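Local structure of polyketide Synthase III (Ectocarpus siliculosus, 4B0N) at residues A[44-49]-A[145-150]; A[155-160]-A[215-220]; A[108-113]-A[122-127]. The protein is a type III polyketide synthase that probably transfers acyl groups and serves phlorotannin monomer biosynthesis in a brown alga. All coordinates share one frame; numbering follows the deposited sequence.

How the contacts relate
Contacts 1 and 2 belong to the same mixed sheet. Contact 2 is its buried interior, where parallel strands 154-161 and 215-223 run side by side, whereas contact 1 lies at the surface, where the end of helix 121-146 meets outermost strand 42-51. They touch through Leu149 and Tyr215. Contact 3 uses the opposite end of helix 121-146, with centres about 34 Å from contact 1 and 28 Å from contact 2, and packs a loop against it; it is also buried, though far from the centre of the chain. The chemistry follows the place: regular backbone hydrogen bonds in contact 2, close packing of small residues in contact 1, and aromatic, aliphatic and cationic side chains in contact 3.

Contact 1: residues A[44-49]-A[145-150]; sequences VIAGMA and KEAGLN
Glu146 and Ala147, at the end of helix 121-146, lie against Ala46, Gly47 and Met48 of strand 42-51. The first to touch is Glu146. Its CG stands anti to its own carbonyl carbon (chi1 -70°), and the chain bends at chi2 before the carboxylate comes up beside the strand backbone. There OE2 lies 3.4 Å from Met48 O, a pairing of two acceptors and not a hydrogen bond. The carbonyl carbon of Glu146 meets Gly47 CA, while the Met48 side chain turns to the other side of its strand, onto Leu374 and Ser375 of helix 369-385.

The CA atoms come nearest at Ala147 and Gly47, 3.9 Å apart. The methyl of Ala147 rests on the peptide that joins Ala46 to Gly47, with CB 3.6 Å from Gly47 N, and also meets the methyl of Ala46, CB to CB 3.9 Å. The CA of Ala147 points its hydrogen at Ala46 O (3.3 Å, 148° at the hydrogen). Gly148 then leaves the helix with a positive phi, in a Schellman motif that includes a weak bond from Gly148 N to Lys145 O. Leu149 follows and turns toward the sheet, packing on Val251 and Ile144, and Asn150 N is bonded to Asp153 OD2.

Ala46 and Gly47 both pair with Val251 of strand 245-255. Together with the non-extended psi of Ala46 (-30°), this is consistent with a classic beta bulge at the point where the helix end arrives. What joins helix end and strand directly is therefore small-residue packing and a C-H···O contact. With Glu146 OE2 facing a carbonyl oxygen, the carboxylate probably contributes little electrostatic attraction to the strand.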
# COMPACT_ATOMS: atom_id res chain seq x y z
N VAL A 44 -6.59 7.74 -19.53
CA VAL A 44 -5.63 8.66 -20.15
C VAL A 44 -4.97 9.53 -19.09
O VAL A 44 -5.63 10.00 -18.16
CB VAL A 44 -6.30 9.60 -21.18
CG1 VAL A 44 -5.25 10.39 -21.95
CG2 VAL A 44 -7.18 8.83 -22.16
N ILE A 45 -3.66 9.73 -19.23
CA ILE A 45 -2.93 10.69 -18.41
C ILE A 45 -3.26 12.10 -18.89
O ILE A 45 -2.83 12.53 -19.96
CB ILE A 45 -1.41 10.42 -18.43
CG1 ILE A 45 -1.10 9.04 -17.84
CG2 ILE A 45 -0.65 11.51 -17.68
CD1 ILE A 45 0.23 8.45 -18.28
N ALA A 46 -4.05 12.82 -18.09
CA ALA A 46 -4.50 14.17 -18.42
C ALA A 46 -3.49 15.25 -18.03
O ALA A 46 -3.41 16.30 -18.67
CB ALA A 46 -5.86 14.45 -17.78
N GLY A 47 -2.73 14.99 -16.97
CA GLY A 47 -1.69 15.90 -16.52
C GLY A 47 -0.56 15.15 -15.85
O GLY A 47 -0.79 14.16 -15.16
N MET A 48 0.66 15.63 -16.06
CA MET A 48 1.84 15.01 -15.47
C MET A 48 2.84 16.07 -15.02
O MET A 48 3.04 17.07 -15.71
CB MET A 48 2.48 14.04 -16.47
CG MET A 48 3.71 13.30 -15.95
SD MET A 48 4.09 11.81 -16.90
CE MET A 48 3.00 10.63 -16.11
N ALA A 49 3.44 15.86 -13.86
CA ALA A 49 4.49 16.74 -13.36
C ALA A 49 5.61 15.95 -12.70
O ALA A 49 5.36 14.98 -11.99
CB ALA A 49 3.91 17.76 -12.39
N LYS A 145 -2.76 21.26 -12.62
CA LYS A 145 -2.74 22.45 -13.47
C LYS A 145 -2.58 22.10 -14.95
O LYS A 145 -3.21 22.70 -15.81
CB LYS A 145 -1.63 23.42 -13.05
CG LYS A 145 -1.94 24.23 -11.80
CD LYS A 145 -0.71 24.97 -11.30
CE LYS A 145 -0.91 25.48 -9.88
NZ LYS A 145 0.26 26.26 -9.40
N GLU A 146 -1.73 21.11 -15.23
CA GLU A 146 -1.47 20.68 -16.60
C GLU A 146 -2.60 19.81 -17.14
O GLU A 146 -2.73 19.64 -18.36
CB GLU A 146 -0.12 19.96 -16.71
CG GLU A 146 1.08 20.88 -16.54
CD GLU A 146 2.25 20.50 -17.43
OE1 GLU A 146 2.07 20.44 -18.67
OE2 GLU A 146 3.36 20.28 -16.89
N ALA A 147 -3.41 19.26 -16.24
CA ALA A 147 -4.62 18.53 -16.61
C ALA A 147 -5.80 19.48 -16.80
O ALA A 147 -6.90 19.06 -17.16
CB ALA A 147 -4.95 17.48 -15.56
N GLY A 148 -5.56 20.77 -16.55
CA GLY A 148 -6.56 21.82 -16.71
C GLY A 148 -7.70 21.71 -15.72
O GLY A 148 -8.80 22.21 -15.98
N LEU A 149 -7.44 21.07 -14.59
CA LEU A 149 -8.45 20.83 -13.57
C LEU A 149 -8.27 21.72 -12.35
O LEU A 149 -7.31 22.49 -12.25
CB LEU A 149 -8.43 19.36 -13.14
CG LEU A 149 -8.85 18.29 -14.15
CD1 LEU A 149 -8.36 16.93 -13.68
CD2 LEU A 149 -10.36 18.28 -14.36
N ASN A 150 -9.20 21.61 -11.41
CA ASN A 150 -9.09 22.25 -10.11
C ASN A 150 -8.95 21.20 -9.02
O ASN A 150 -9.41 20.06 -9.18
CB ASN A 150 -10.31 23.14 -9.85
CG ASN A 150 -10.42 24.28 -10.84
OD1 ASN A 150 -11.33 24.31 -11.67
ND2 ASN A 150 -9.49 25.23 -10.77

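Contact 2: residues A[155-160]-A[215-220]; sequences SKLVVV and YALMIC
Lys156 and Ala216 are paired neighbours on parallel strands, and the lysine side chain begins directly against the alanine methyl. Its CB is 3.7 Å from Ala216 CB. CG is anti to the backbone N (chi1 -158°). CD is 4.2 Å from Ala216 CB, in a chain extended beyond CG. CE moves on alongside Val158, 3.9 Å from Val158 CG2, and NZ ends at a hydrogen bond to the main-chain O of Asn203, which gives the buried ammonium a polar partner.

Beneath these side chains the two backbones are stitched in regular parallel fashion. Lys156 O receives Leu217 N, and Leu217 O takes Val158 N. Val158 O then receives Ile219 N (2.8 Å), before Ile219 O accepts Val160 N. At the start of the pair a water bridges the strands, lying 2.6 Å from Ser155 OG and accepting from Tyr215 N.

On the face opposite Lys156, Leu157 CD1 meets Ile219 CD1 at 3.9 Å and Leu217 CD2 at 4.0 Å. Back on the lysine face, Val160 CB and CG1 lie against Cys220 SG.

Each face has its helix. Val160, Met218 and Cys220 pack on helix 196-210, the helix that also supplies Asn203, while Leu217 and Ile219 meet Val136, Ala140 and Ile144 of helix 121-146. Strand 185-190 bonds to the far side of 155-160, and strand 245-255 flanks 215-220, placing this pair in the middle of the N-terminal sheet of the thiolase-like fold.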
# COMPACT_ATOMS: atom_id res chain seq x y z
N SER A 155 -11.03 13.01 -7.22
CA SER A 155 -11.90 12.13 -6.44
C SER A 155 -11.12 11.03 -5.73
O SER A 155 -11.53 10.54 -4.68
CB SER A 155 -12.96 11.50 -7.34
OG SER A 155 -13.72 12.49 -8.01
N LYS A 156 -9.99 10.64 -6.33
CA LYS A 156 -9.17 9.55 -5.82
C LYS A 156 -7.71 9.98 -5.71
O LYS A 156 -7.17 10.62 -6.61
CB LYS A 156 -9.29 8.33 -6.73
CG LYS A 156 -8.92 7.02 -6.04
CD LYS A 156 -8.41 5.99 -7.03
CE LYS A 156 -8.22 4.65 -6.34
NZ LYS A 156 -7.31 3.76 -7.12
N LEU A 157 -7.09 9.62 -4.60
CA LEU A 157 -5.68 9.93 -4.36
C LEU A 157 -4.91 8.65 -4.03
O LEU A 157 -5.28 7.90 -3.13
CB LEU A 157 -5.54 10.96 -3.23
CG LEU A 157 -4.15 11.36 -2.72
CD1 LEU A 157 -3.30 11.97 -3.82
CD2 LEU A 157 -4.31 12.34 -1.56
N VAL A 158 -3.85 8.41 -4.78
CA VAL A 158 -3.01 7.25 -4.57
C VAL A 158 -1.56 7.70 -4.38
O VAL A 158 -0.97 8.29 -5.29
CB VAL A 158 -3.10 6.24 -5.73
CG1 VAL A 158 -2.14 5.08 -5.52
CG2 VAL A 158 -4.53 5.73 -5.88
N VAL A 159 -1.02 7.44 -3.19
CA VAL A 159 0.38 7.73 -2.89
C VAL A 159 1.18 6.43 -2.91
O VAL A 159 0.72 5.41 -2.41
CB VAL A 159 0.54 8.45 -1.53
CG1 VAL A 159 2.01 8.66 -1.18
CG2 VAL A 159 -0.19 9.79 -1.54
N VAL A 160 2.37 6.49 -3.50
CA VAL A 160 3.24 5.33 -3.65
C VAL A 160 4.63 5.64 -3.10
O VAL A 160 5.26 6.63 -3.49
CB VAL A 160 3.34 4.91 -5.13
CG1 VAL A 160 4.47 3.91 -5.34
CG2 VAL A 160 2.02 4.34 -5.62
N TYR A 215 -12.00 11.78 -11.71
CA TYR A 215 -10.56 12.01 -11.87
C TYR A 215 -9.74 11.49 -10.70
O TYR A 215 -10.09 11.69 -9.53
CB TYR A 215 -10.29 13.51 -12.07
CG TYR A 215 -10.86 14.09 -13.34
CD1 TYR A 215 -10.21 13.90 -14.56
CD2 TYR A 215 -12.04 14.83 -13.33
CE1 TYR A 215 -10.72 14.44 -15.73
CE2 TYR A 215 -12.56 15.37 -14.50
CZ TYR A 215 -11.89 15.17 -15.70
OH TYR A 215 -12.39 15.69 -16.87
N ALA A 216 -8.63 10.82 -11.01
CA ALA A 216 -7.75 10.23 -10.01
C ALA A 216 -6.33 10.75 -10.12
O ALA A 216 -5.82 10.97 -11.23
CB ALA A 216 -7.77 8.71 -10.13
N LEU A 217 -5.68 10.95 -8.97
CA LEU A 217 -4.32 11.46 -8.91
C LEU A 217 -3.36 10.42 -8.31
O LEU A 217 -3.51 10.01 -7.16
CB LEU A 217 -4.28 12.77 -8.10
CG LEU A 217 -2.96 13.47 -7.76
CD1 LEU A 217 -2.22 13.93 -9.01
CD2 LEU A 217 -3.21 14.64 -6.82
N MET A 218 -2.39 10.00 -9.12
CA MET A 218 -1.40 9.01 -8.68
C MET A 218 -0.05 9.70 -8.50
O MET A 218 0.47 10.32 -9.43
CB MET A 218 -1.31 7.86 -9.69
CG MET A 218 -0.53 6.65 -9.21
SD MET A 218 1.24 6.75 -9.54
CE MET A 218 1.29 6.34 -11.28
N ILE A 219 0.52 9.58 -7.30
CA ILE A 219 1.77 10.25 -6.97
C ILE A 219 2.81 9.27 -6.45
O ILE A 219 2.59 8.58 -5.45
CB ILE A 219 1.58 11.37 -5.93
CG1 ILE A 219 0.40 12.27 -6.31
CG2 ILE A 219 2.85 12.19 -5.78
CD1 ILE A 219 0.03 13.31 -5.27
N CYS A 220 3.95 9.23 -7.13
CA CYS A 220 5.11 8.49 -6.65
C CYS A 220 6.11 9.43 -5.99
O CYS A 220 6.53 10.42 -6.59
CB CYS A 220 5.78 7.73 -7.78
SG CYS A 220 4.76 6.38 -8.40
O HOH W 1 -13.72 13.43 -10.42

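Contact 3: residues A[108-113]-A[122-127]; sequences PLFYPA and DVRLDK
Phe110 meets Lys127 with a ring face and Arg124 with its edge, and the loop that carries it reaches helix 121-146 from Pro108 onward. A water donates to Pro108 O (2.7 Å) and accepts from Lys127 NZ, linking loop and helix through solvent; the same NZ forms a salt bridge with Glu130.

At Phe110, CG stands anti to the backbone N (chi1 -179°), which starts the ring toward the helix. Lys127 CG sits over one face in a CH-pi contact, 3.7 Å from the ring centroid and 28° off the normal, displaced toward CD1 and CE1. The lysine chain and the phenylalanine run antiparallel past one another, and Lys127 CE passes beyond the rim, 3.9 Å from Phe110 CD1. At the ring edge CZ is 3.8 Å from Arg124 CA, and CE1 meets Val123 CG1 at 3.9 Å.

Tyr111 comes next. Its CE1 edge is 3.4 Å from Arg124 NH1, which lies near the ring plane, while ring and guanidinium planes stand 44° apart. Both groups are gripped elsewhere: Arg124 NE by Val119 O, NH1 by Val226 O and Thr228 O, NH2 by Asn289 OD1, and Tyr111 OH by Ser225 O.

The arrangement is a loop folded back over the first turns of the helix that follows it, with an aromatic ring on a lysine's aliphatic chain. Tyr111 is about 6 Å from bound arachidonic acid at its side chain, and Asp122 and Leu125 pack on Pro288 and Ile286 of the second subunit, so this corner lies close to both the fatty-acid pocket and the dimer interface.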
# COMPACT_ATOMS: atom_id res chain seq x y z
N PRO A 108 19.43 21.90 8.83
CA PRO A 108 20.54 21.23 9.51
C PRO A 108 21.06 19.97 8.81
O PRO A 108 20.39 19.42 7.94
CB PRO A 108 19.93 20.86 10.87
CG PRO A 108 18.48 20.66 10.58
CD PRO A 108 18.14 21.62 9.48
N LEU A 109 22.25 19.54 9.20
CA LEU A 109 22.81 18.27 8.76
C LEU A 109 22.14 17.14 9.54
O LEU A 109 22.19 17.11 10.77
CB LEU A 109 24.32 18.26 8.97
CG LEU A 109 25.27 18.75 7.87
CD1 LEU A 109 24.86 20.08 7.24
CD2 LEU A 109 26.69 18.84 8.42
N PHE A 110 21.52 16.22 8.82
CA PHE A 110 20.73 15.15 9.42
C PHE A 110 21.57 14.10 10.13
O PHE A 110 21.31 13.77 11.29
CB PHE A 110 19.83 14.51 8.35
CG PHE A 110 18.95 13.40 8.86
CD1 PHE A 110 18.06 13.62 9.91
CD2 PHE A 110 18.99 12.14 8.27
CE1 PHE A 110 17.25 12.59 10.37
CE2 PHE A 110 18.18 11.11 8.72
CZ PHE A 110 17.30 11.34 9.77
N TYR A 111 22.58 13.57 9.43
CA TYR A 111 23.41 12.48 9.94
C TYR A 111 24.41 12.97 10.99
O TYR A 111 24.89 14.09 10.89
CB TYR A 111 24.10 11.75 8.79
CG TYR A 111 23.12 11.17 7.80
CD1 TYR A 111 22.32 10.08 8.13
CD2 TYR A 111 22.98 11.73 6.52
CE1 TYR A 111 21.41 9.55 7.23
CE2 TYR A 111 22.07 11.21 5.62
CZ TYR A 111 21.29 10.12 5.98
OH TYR A 111 20.39 9.59 5.09
N PRO A 112 24.71 12.12 12.00
CA PRO A 112 25.58 12.52 13.11
C PRO A 112 26.98 12.92 12.66
O PRO A 112 27.53 12.34 11.72
CB PRO A 112 25.64 11.26 13.98
CG PRO A 112 25.27 10.14 13.08
CD PRO A 112 24.26 10.72 12.14
N ALA A 113 27.55 13.92 13.35
CA ALA A 113 28.90 14.41 13.08
C ALA A 113 29.95 13.31 13.29
O ALA A 113 31.11 13.46 12.92
CB ALA A 113 29.21 15.62 13.95
N ASP A 122 12.62 5.57 13.07
CA ASP A 122 11.56 6.54 13.34
C ASP A 122 12.00 7.97 13.05
O ASP A 122 11.23 8.75 12.48
CB ASP A 122 10.99 6.39 14.76
CG ASP A 122 12.06 6.39 15.84
OD1 ASP A 122 13.03 5.61 15.73
OD2 ASP A 122 11.91 7.18 16.80
N VAL A 123 13.24 8.30 13.42
CA VAL A 123 13.82 9.62 13.12
C VAL A 123 14.03 9.80 11.61
O VAL A 123 13.78 10.88 11.07
CB VAL A 123 15.14 9.85 13.89
CG1 VAL A 123 15.63 11.29 13.71
CG2 VAL A 123 14.98 9.53 15.36
N ARG A 124 14.47 8.73 10.95
CA ARG A 124 14.61 8.72 9.49
C ARG A 124 13.27 8.93 8.78
O ARG A 124 13.20 9.67 7.79
CB ARG A 124 15.26 7.41 9.02
CG ARG A 124 16.75 7.31 9.32
CD ARG A 124 17.36 6.02 8.80
NE ARG A 124 18.71 5.81 9.33
CZ ARG A 124 19.84 6.10 8.68
NH1 ARG A 124 19.81 6.61 7.45
NH2 ARG A 124 21.00 5.87 9.26
N LEU A 125 12.22 8.30 9.29
CA LEU A 125 10.88 8.45 8.71
C LEU A 125 10.25 9.80 9.05
O LEU A 125 9.48 10.34 8.25
CB LEU A 125 9.97 7.28 9.13
CG LEU A 125 10.30 5.92 8.52
CD1 LEU A 125 9.66 4.79 9.32
CD2 LEU A 125 9.89 5.84 7.06
N ASP A 126 10.59 10.35 10.21
CA ASP A 126 10.18 11.71 10.58
C ASP A 126 10.74 12.75 9.61
O ASP A 126 10.08 13.73 9.29
CB ASP A 126 10.63 12.04 12.01
CG ASP A 126 9.79 11.33 13.07
OD1 ASP A 126 8.71 10.80 12.74
OD2 ASP A 126 10.22 11.31 14.25
N LYS A 127 11.97 12.51 9.15
CA LYS A 127 12.61 13.33 8.12
C LYS A 127 11.98 13.17 6.74
O LYS A 127 11.93 14.12 5.96
CB LYS A 127 14.10 13.02 8.04
CG LYS A 127 14.99 14.17 8.45
CD LYS A 127 15.05 15.26 7.39
CE LYS A 127 16.16 16.24 7.72
NZ LYS A 127 15.77 17.64 7.39
O HOH W 2 17.97 18.90 6.81